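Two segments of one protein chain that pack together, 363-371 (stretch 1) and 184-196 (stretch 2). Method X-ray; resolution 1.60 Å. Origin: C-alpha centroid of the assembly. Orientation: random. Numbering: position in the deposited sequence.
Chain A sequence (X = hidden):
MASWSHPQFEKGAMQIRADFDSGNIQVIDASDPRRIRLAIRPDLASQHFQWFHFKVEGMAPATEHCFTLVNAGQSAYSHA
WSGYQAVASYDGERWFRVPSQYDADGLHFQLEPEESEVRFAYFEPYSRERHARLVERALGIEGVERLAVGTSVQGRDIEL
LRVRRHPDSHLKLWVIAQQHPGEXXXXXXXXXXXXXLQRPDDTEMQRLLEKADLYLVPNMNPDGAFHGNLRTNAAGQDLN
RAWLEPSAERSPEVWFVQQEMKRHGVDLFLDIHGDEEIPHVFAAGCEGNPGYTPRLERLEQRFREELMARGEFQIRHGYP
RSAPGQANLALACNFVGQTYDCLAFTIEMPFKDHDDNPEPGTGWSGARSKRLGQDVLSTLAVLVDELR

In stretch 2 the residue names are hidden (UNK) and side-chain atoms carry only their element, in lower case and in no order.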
ATOM      1  N   GLY A 363     -10.660   5.406  10.997  1.00  5.87           N
ATOM      2  CA  GLY A 363      -9.259   5.755  10.821  1.00  7.38           C
ATOM      3  C   GLY A 363      -9.052   5.766   9.316  1.00  6.02           C
ATOM      4  O   GLY A 363     -10.025   5.912   8.569  1.00  5.56           O
ATOM      5  N   TRP A 364      -7.815   5.629   8.850  1.00  4.85           N
ATOM      6  CA  TRP A 364      -7.596   5.584   7.406  1.00  4.17           C
ATOM      7  C   TRP A 364      -8.187   4.241   6.984  1.00  5.97           C
ATOM      8  O   TRP A 364      -8.065   3.244   7.709  1.00  5.35           O
ATOM      9  CB  TRP A 364      -6.106   5.675   7.062  1.00  5.12           C
ATOM     10  CG  TRP A 364      -5.866   5.883   5.590  1.00  3.36           C
ATOM     11  CD1 TRP A 364      -5.332   4.984   4.713  1.00  4.60           C
ATOM     12  CD2 TRP A 364      -6.198   7.047   4.817  1.00  5.95           C
ATOM     13  NE1 TRP A 364      -5.313   5.512   3.444  1.00  4.97           N
ATOM     14  CE2 TRP A 364      -5.837   6.777   3.478  1.00  5.07           C
ATOM     15  CE3 TRP A 364      -6.766   8.292   5.128  1.00  5.40           C
ATOM     16  CZ2 TRP A 364      -6.026   7.709   2.443  1.00  5.30           C
ATOM     17  CZ3 TRP A 364      -6.954   9.220   4.101  1.00  6.48           C
ATOM     18  CH2 TRP A 364      -6.582   8.919   2.773  1.00  6.73           C
ATOM     19  N   SER A 365      -8.812   4.217   5.812  1.00  4.05           N
ATOM     20  CA  SER A 365      -9.508   3.030   5.327  1.00  5.51           C
ATOM     21  C   SER A 365      -9.285   2.693   3.861  1.00  5.52           C
ATOM     22  O   SER A 365      -8.657   3.442   3.118  1.00  4.68           O
ATOM     23  CB  SER A 365     -10.997   3.260   5.512  1.00  6.25           C
ATOM     24  OG  SER A 365     -11.386   4.352   4.687  1.00  6.72           O
ATOM     25  N   GLY A 366      -9.844   1.560   3.449  1.00  4.82           N
ATOM     26  CA  GLY A 366      -9.738   1.160   2.062  1.00  5.41           C
ATOM     27  C   GLY A 366     -10.452   2.182   1.195  1.00  4.73           C
ATOM     28  O   GLY A 366      -9.962   2.549   0.129  1.00  4.06           O
ATOM     29  N   ALA A 367     -11.607   2.658   1.655  1.00  5.79           N
ATOM     30  CA  ALA A 367     -12.382   3.636   0.893  1.00  5.25           C
ATOM     31  C   ALA A 367     -11.640   4.956   0.695  1.00  5.06           C
ATOM     32  O   ALA A 367     -11.669   5.532  -0.397  1.00  5.74           O
ATOM     33  CB  ALA A 367     -13.723   3.887   1.574  1.00  4.82           C
ATOM     34  N   ARG A 368     -10.980   5.440   1.743  1.00  5.87           N
ATOM     35  CA  ARG A 368     -10.240   6.691   1.631  1.00  4.26           C
ATOM     36  C   ARG A 368      -9.001   6.491   0.752  1.00  4.49           C
ATOM     37  O   ARG A 368      -8.563   7.417   0.072  1.00  4.38           O
ATOM     38  CB  ARG A 368      -9.867   7.215   3.022  1.00  4.68           C
ATOM     39  CG  ARG A 368     -11.096   7.661   3.815  1.00  4.02           C
ATOM     40  CD  ARG A 368     -10.783   7.948   5.275  1.00  5.12           C
ATOM     41  NE  ARG A 368     -10.178   9.259   5.486  1.00  5.79           N
ATOM     42  CZ  ARG A 368      -9.775   9.697   6.674  1.00  6.38           C
ATOM     43  NH1 ARG A 368      -9.912   8.921   7.742  1.00  6.05           N
ATOM     44  NH2 ARG A 368      -9.248  10.912   6.799  1.00  7.10           N
ATOM     45  N   SER A 369      -8.453   5.279   0.754  1.00  4.47           N
ATOM     46  CA  SER A 369      -7.294   4.960  -0.074  1.00  3.69           C
ATOM     47  C   SER A 369      -7.729   5.007  -1.540  1.00  5.37           C
ATOM     48  O   SER A 369      -7.027   5.550  -2.393  1.00  5.22           O
ATOM     49  CB  SER A 369      -6.765   3.565   0.271  1.00  4.19           C
ATOM     50  OG  SER A 369      -6.322   3.512   1.620  1.00  4.64           O
ATOM     51  N   LYS A 370      -8.897   4.434  -1.819  1.00  5.03           N
ATOM     52  CA  LYS A 370      -9.457   4.430  -3.168  1.00  5.26           C
ATOM     53  C   LYS A 370      -9.659   5.863  -3.649  1.00  5.47           C
ATOM     54  O   LYS A 370      -9.362   6.190  -4.794  1.00  5.69           O
ATOM     55  CB  LYS A 370     -10.804   3.694  -3.183  1.00  5.36           C
ATOM     56  CG  LYS A 370     -10.686   2.184  -2.998  1.00  5.74           C
ATOM     57  CD  LYS A 370     -12.040   1.485  -3.004  1.00  6.63           C
ATOM     58  CE  LYS A 370     -12.739   1.615  -4.343  1.00  7.81           C
ATOM     59  NZ  LYS A 370     -13.972   0.775  -4.360  1.00 10.68           N
ATOM     60  N   ARG A 371     -10.157   6.719  -2.761  1.00  5.58           N
ATOM     61  CA  ARG A 371     -10.412   8.114  -3.109  1.00  6.98           C
ATOM     62  C   ARG A 371      -9.116   8.850  -3.429  1.00  7.86           C
ATOM     63  O   ARG A 371      -9.060   9.653  -4.364  1.00  6.33           O
ATOM     64  CB  ARG A 371     -11.144   8.826  -1.961  1.00  9.85           C
ATOM     65  CG  ARG A 371     -11.935  10.054  -2.398  1.00 13.81           C
ATOM     66  CD  ARG A 371     -11.528  11.318  -1.651  1.00 16.57           C
ATOM     67  NE  ARG A 371     -11.617  11.193  -0.195  1.00 18.57           N
ATOM     68  CZ  ARG A 371     -12.740  10.979   0.484  1.00 18.43           C
ATOM     69  NH1 ARG A 371     -13.897  10.857  -0.153  1.00 22.13           N
ATOM     70  NH2 ARG A 371     -12.703  10.884   1.810  1.00 18.29           N
ATOM     71  N   UNK A 184      -1.412  -2.953   2.922  1.00  4.57           N
ATOM     72  CA  UNK A 184      -2.640  -3.188   2.171  1.00  3.75           C
ATOM     73  C   UNK A 184      -3.369  -1.966   1.636  1.00  4.01           C
ATOM     74  O   UNK A 184      -4.140  -2.074   0.681  1.00  5.66           O
ATOM     75  n   UNK A 184      -2.075  -7.370   3.523  1.00  5.10           N
ATOM     76  c   UNK A 184      -3.028  -7.624   2.645  1.00  5.30           C
ATOM     77  c   UNK A 184      -3.121  -5.477   3.132  1.00  5.20           C
ATOM     78  c   UNK A 184      -2.112  -6.033   3.845  1.00  5.88           C
ATOM     79  n   UNK A 184      -3.675  -6.499   2.391  1.00  5.52           N
ATOM     80  c   UNK A 184      -3.578  -4.056   3.015  1.00  3.81           C
ATOM     81  N   UNK A 185      -3.140  -0.808   2.244  1.00  3.79           N
ATOM     82  CA  UNK A 185      -3.767   0.413   1.757  1.00  2.97           C
ATOM     83  C   UNK A 185      -3.310   0.667   0.323  1.00  3.21           C
ATOM     84  O   UNK A 185      -4.017   1.301  -0.460  1.00  4.25           O
ATOM     85  c   UNK A 185      -3.377   1.609   2.638  1.00  2.16           C
ATOM     86  c   UNK A 185      -1.868   1.788   2.842  1.00  1.63           C
ATOM     87  c   UNK A 185      -1.706   1.688   5.618  1.00  3.99           C
ATOM     88  s   UNK A 185      -1.175   0.757   4.158  1.00  4.68           S
ATOM     89  N   UNK A 186      -2.131   0.160  -0.025  1.00  3.58           N
ATOM     90  CA  UNK A 186      -1.574   0.361  -1.359  1.00  3.46           C
ATOM     91  C   UNK A 186      -2.435  -0.194  -2.497  1.00  4.89           C
ATOM     92  O   UNK A 186      -2.730   0.522  -3.457  1.00  4.38           O
ATOM     93  c   UNK A 186      -0.166  -0.216  -1.431  1.00  5.67           C
ATOM     94  N   UNK A 187      -2.846  -1.456  -2.418  1.00  4.54           N
ATOM     95  CA  UNK A 187      -3.674  -1.967  -3.505  1.00  3.65           C
ATOM     96  C   UNK A 187      -5.080  -1.352  -3.456  1.00  4.30           C
ATOM     97  O   UNK A 187      -5.744  -1.255  -4.486  1.00  4.76           O
ATOM     98  o   UNK A 187      -3.574  -6.213  -4.432  1.00  6.85           O
ATOM     99  o   UNK A 187      -4.368  -5.658  -6.398  1.00  7.26           O
ATOM    100  c   UNK A 187      -4.137  -5.403  -5.197  1.00  5.51           C
ATOM    101  c   UNK A 187      -4.584  -4.049  -4.660  1.00  6.82           C
ATOM    102  c   UNK A 187      -3.726  -3.505  -3.514  1.00  5.48           C
ATOM    103  N   UNK A 188      -5.537  -0.931  -2.277  1.00  5.00           N
ATOM    104  CA  UNK A 188      -6.847  -0.282  -2.199  1.00  4.60           C
ATOM    105  C   UNK A 188      -6.765   0.984  -3.052  1.00  4.79           C
ATOM    106  O   UNK A 188      -7.695   1.318  -3.791  1.00  4.12           O
ATOM    107  c   UNK A 188      -7.210   0.080  -0.754  1.00  4.94           C
ATOM    108  c   UNK A 188      -9.082  -1.652  -0.139  1.00  4.75           C
ATOM    109  c   UNK A 188     -10.341  -3.494   0.913  1.00  7.79           C
ATOM    110  n   UNK A 188      -8.011  -2.757   1.493  1.00  4.69           N
ATOM    111  c   UNK A 188     -11.315  -2.171  -0.873  1.00  6.63           C
ATOM    112  c   UNK A 188     -11.391  -3.213   0.073  1.00  7.51           C
ATOM    113  c   UNK A 188      -9.190  -2.705   0.797  1.00  4.86           C
ATOM    114  c   UNK A 188     -10.167  -1.384  -0.987  1.00  5.64           C
ATOM    115  c   UNK A 188      -7.782  -1.071   0.024  1.00  5.57           C
ATOM    116  c   UNK A 188      -7.171  -1.777   1.024  1.00  4.17           C
ATOM    117  N   UNK A 189      -5.637   1.683  -2.946  1.00  5.57           N
ATOM    118  CA  UNK A 189      -5.387   2.903  -3.720  1.00  5.54           C
ATOM    119  C   UNK A 189      -5.520   2.569  -5.212  1.00  5.55           C
ATOM    120  O   UNK A 189      -6.135   3.310  -5.981  1.00  6.13           O
ATOM    121  c   UNK A 189      -3.972   3.421  -3.394  1.00  5.69           C
ATOM    122  c   UNK A 189      -2.487   6.702  -5.790  1.00  4.90           C
ATOM    123  c   UNK A 189      -2.536   5.414  -6.319  1.00  4.07           C
ATOM    124  c   UNK A 189      -3.455   5.873  -3.735  1.00  5.99           C
ATOM    125  c   UNK A 189      -3.501   4.580  -4.251  1.00  3.78           C
ATOM    126  c   UNK A 189      -2.949   6.933  -4.494  1.00  5.46           C
ATOM    127  c   UNK A 189      -3.041   4.363  -5.549  1.00  5.01           C
ATOM    128  N   UNK A 190      -4.946   1.440  -5.618  1.00  4.83           N
ATOM    129  CA  UNK A 190      -5.003   1.020  -7.015  1.00  4.12           C
ATOM    130  C   UNK A 190      -6.432   0.703  -7.455  1.00  4.49           C
ATOM    131  O   UNK A 190      -6.807   0.981  -8.594  1.00  4.87           O
ATOM    132  c   UNK A 190      -4.108  -0.202  -7.234  1.00  5.15           C
ATOM    133  c   UNK A 190      -2.641   0.034  -6.886  1.00  6.77           C
ATOM    134  s   UNK A 190      -1.852   1.340  -7.871  1.00  6.49           S
ATOM    135  c   UNK A 190      -1.588   0.481  -9.422  1.00  6.01           C
ATOM    136  N   UNK A 191      -7.231   0.120  -6.564  1.00  5.45           N
ATOM    137  CA  UNK A 191      -8.618  -0.196  -6.906  1.00  6.03           C
ATOM    138  C   UNK A 191      -9.398   1.086  -7.215  1.00  7.15           C
ATOM    139  O   UNK A 191     -10.206   1.122  -8.140  1.00  7.49           O
ATOM    140  c   UNK A 191     -10.787  -1.251  -6.038  1.00  8.95           C
ATOM    141  c   UNK A 191      -9.308  -0.963  -5.767  1.00  5.50           C
ATOM    142  o   UNK A 191     -10.934  -3.217  -4.705  1.00  9.54           O
ATOM    143  c   UNK A 191     -11.437  -2.105  -4.968  1.00  8.58           C
ATOM    144  o   UNK A 191     -12.456  -1.668  -4.393  1.00  8.52           O
ATOM    145  N   UNK A 192      -9.151   2.137  -6.440  1.00  6.15           N
ATOM    146  CA  UNK A 192      -9.838   3.397  -6.668  1.00  6.62           C
ATOM    147  C   UNK A 192      -9.439   4.002  -7.998  1.00  7.84           C
ATOM    148  O   UNK A 192     -10.279   4.522  -8.743  1.00  6.47           O
ATOM    149  N   UNK A 193      -8.146   3.931  -8.293  1.00  7.92           N
ATOM    150  CA  UNK A 193      -7.602   4.462  -9.533  1.00  8.64           C
ATOM    151  C   UNK A 193      -8.253   3.755 -10.724  1.00  8.64           C
ATOM    152  O   UNK A 193      -8.787   4.398 -11.634  1.00  7.77           O
ATOM    153  c   UNK A 193      -5.327   4.111 -11.912  1.00  9.42           C
ATOM    154  c   UNK A 193      -3.753   4.901 -10.132  1.00 11.57           C
ATOM    155  c   UNK A 193      -5.201   4.885 -10.616  1.00  8.39           C
ATOM    156  c   UNK A 193      -6.079   4.257  -9.534  1.00 10.74           C
ATOM    157  N   UNK A 194      -8.237   2.427 -10.704  1.00  9.87           N
ATOM    158  CA  UNK A 194      -8.811   1.648 -11.796  1.00 10.95           C
ATOM    159  C   UNK A 194     -10.323   1.814 -11.928  1.00 10.94           C
ATOM    160  O   UNK A 194     -10.843   1.903 -13.040  1.00 12.31           O
ATOM    161  c   UNK A 194      -8.448   0.145 -11.652  1.00 12.43           C
ATOM    162  c   UNK A 194      -5.965   0.626 -11.301  1.00 17.12           C
ATOM    163  c   UNK A 194      -9.381  -0.719 -12.483  1.00 13.29           C
ATOM    164  c   UNK A 194      -7.010  -0.085 -12.120  1.00 12.66           C
ATOM    165  N   UNK A 195     -11.036   1.867 -10.810  1.00 10.35           N
ATOM    166  CA  UNK A 195     -12.480   2.017 -10.886  1.00 12.95           C
ATOM    167  C   UNK A 195     -12.892   3.345 -11.511  1.00 12.58           C
ATOM    168  O   UNK A 195     -13.954   3.432 -12.128  1.00 12.98           O
ATOM    169  o   UNK A 195     -14.195  -0.985  -7.589  1.00 19.18           O
ATOM    170  c   UNK A 195     -12.884   0.516  -8.878  1.00 17.37           C
ATOM    171  c   UNK A 195     -13.118   1.872  -9.506  1.00 12.83           C
ATOM    172  c   UNK A 195     -13.863   0.206  -7.765  1.00 16.23           C
ATOM    173  o   UNK A 195     -14.288   1.147  -7.061  1.00 19.15           O
ATOM    174  N   UNK A 196     -12.068   4.378 -11.358  1.00 12.05           N
ATOM    175  CA  UNK A 196     -12.411   5.670 -11.945  1.00 11.72           C
ATOM    176  C   UNK A 196     -12.426   5.590 -13.467  1.00 12.40           C
ATOM    177  O   UNK A 196     -13.155   6.334 -14.129  1.00 11.56           O
ATOM    178  n   UNK A 196     -11.260  10.472 -12.424  1.00 13.44           N
ATOM    179  c   UNK A 196     -10.795  11.687 -12.159  1.00 12.86           C
ATOM    180  c   UNK A 196     -11.710   8.085 -12.217  1.00 12.55           C
ATOM    181  c   UNK A 196     -11.433   6.766 -11.505  1.00 11.26           C
ATOM    182  c   UNK A 196     -10.955   9.272 -11.650  1.00 11.24           C
ATOM    183  n   UNK A 196     -11.137  12.707 -12.935  1.00 13.26           N
ATOM    184  n   UNK A 196      -9.992  11.889 -11.123  1.00 11.40           N
TER

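Position 184 carries one carbon and then a five-membered ring of three carbons and two nitrogens, and it reaches nothing on stretch 1: His184. At 185 the side chain is unbranched, two carbons, a sulfur and a carbon, and its CB lies 3.7 Å from Ser369 OG and 4.4 Å from Trp364 CD1, at the edge of that indole: Met185. Position 186 has a single carbon, pointing away: Ala186. Position 187 has three carbons, the third bearing two oxygens, and also points away. Five side-chain atoms of this kind make Glu187.

At 188 one carbon leads to fused five- and six-membered rings holding eight carbons and one nitrogen. Gly366 CA sits over one face, 3.8 Å from the centroid of the five-membered ring of 188, a CH-pi contact. Only tryptophan provides such a ring: Trp188. An ideal CB on Gly366 would fall 2.7 Å from Trp188 CD2, so the bare glycine is what lets the ring lie this close.

Position 189 shows one carbon and a six-carbon ring. The side chain points away overall, though its CB touches stretch 1, and the CA of 189 makes a CA-H...O contact of 3.4 Å with Ser369 O: Phe189. At 190 an unbranched chain of two carbons, sulfur and carbon turns away from stretch 1, giving Met190. Position 191 has three carbons ending in two oxygens, one of them close to the Lys370 amine. It is Glu191, and Lys370 NZ donates to its OE2 at 2.9 Å.

Position 192 has no side-chain atoms. Its CA is 3.7 Å from Lys370 CA and 3.4 Å from Lys370 O, another CA-H...O contact; an ideal CB would stand 2.0 Å from that oxygen: Gly192. At 193 four carbons fork at the second, and the end leads away: Leu193. Position 194 has four carbons forked at the first, one arm two carbons long, out of reach: Ile194. At 195 three carbons end in two oxygens, again beside the lysine: Glu195, with Lys370 NZ to OE1 at 2.7 Å. Position 196 has three carbons, a nitrogen and a carbon bearing two more nitrogens, and does not touch stretch 1: Arg196.

The rule here is one glycine on each helix, a turn apart along the contact. With axes approaching to 6.8 Å at 52°, Gly366 receives an indole face and Gly192 receives the Lys370 carbonyl. Lys370 then fits as a knob among Trp188, Glu191, Gly192 and Glu195: its CG packs 3.2 Å from Trp188 O, and its amine closes two salt bridges to carboxylates one helical turn apart.

Stretch 2, residues 184-196: HMAEWFMEGLIER
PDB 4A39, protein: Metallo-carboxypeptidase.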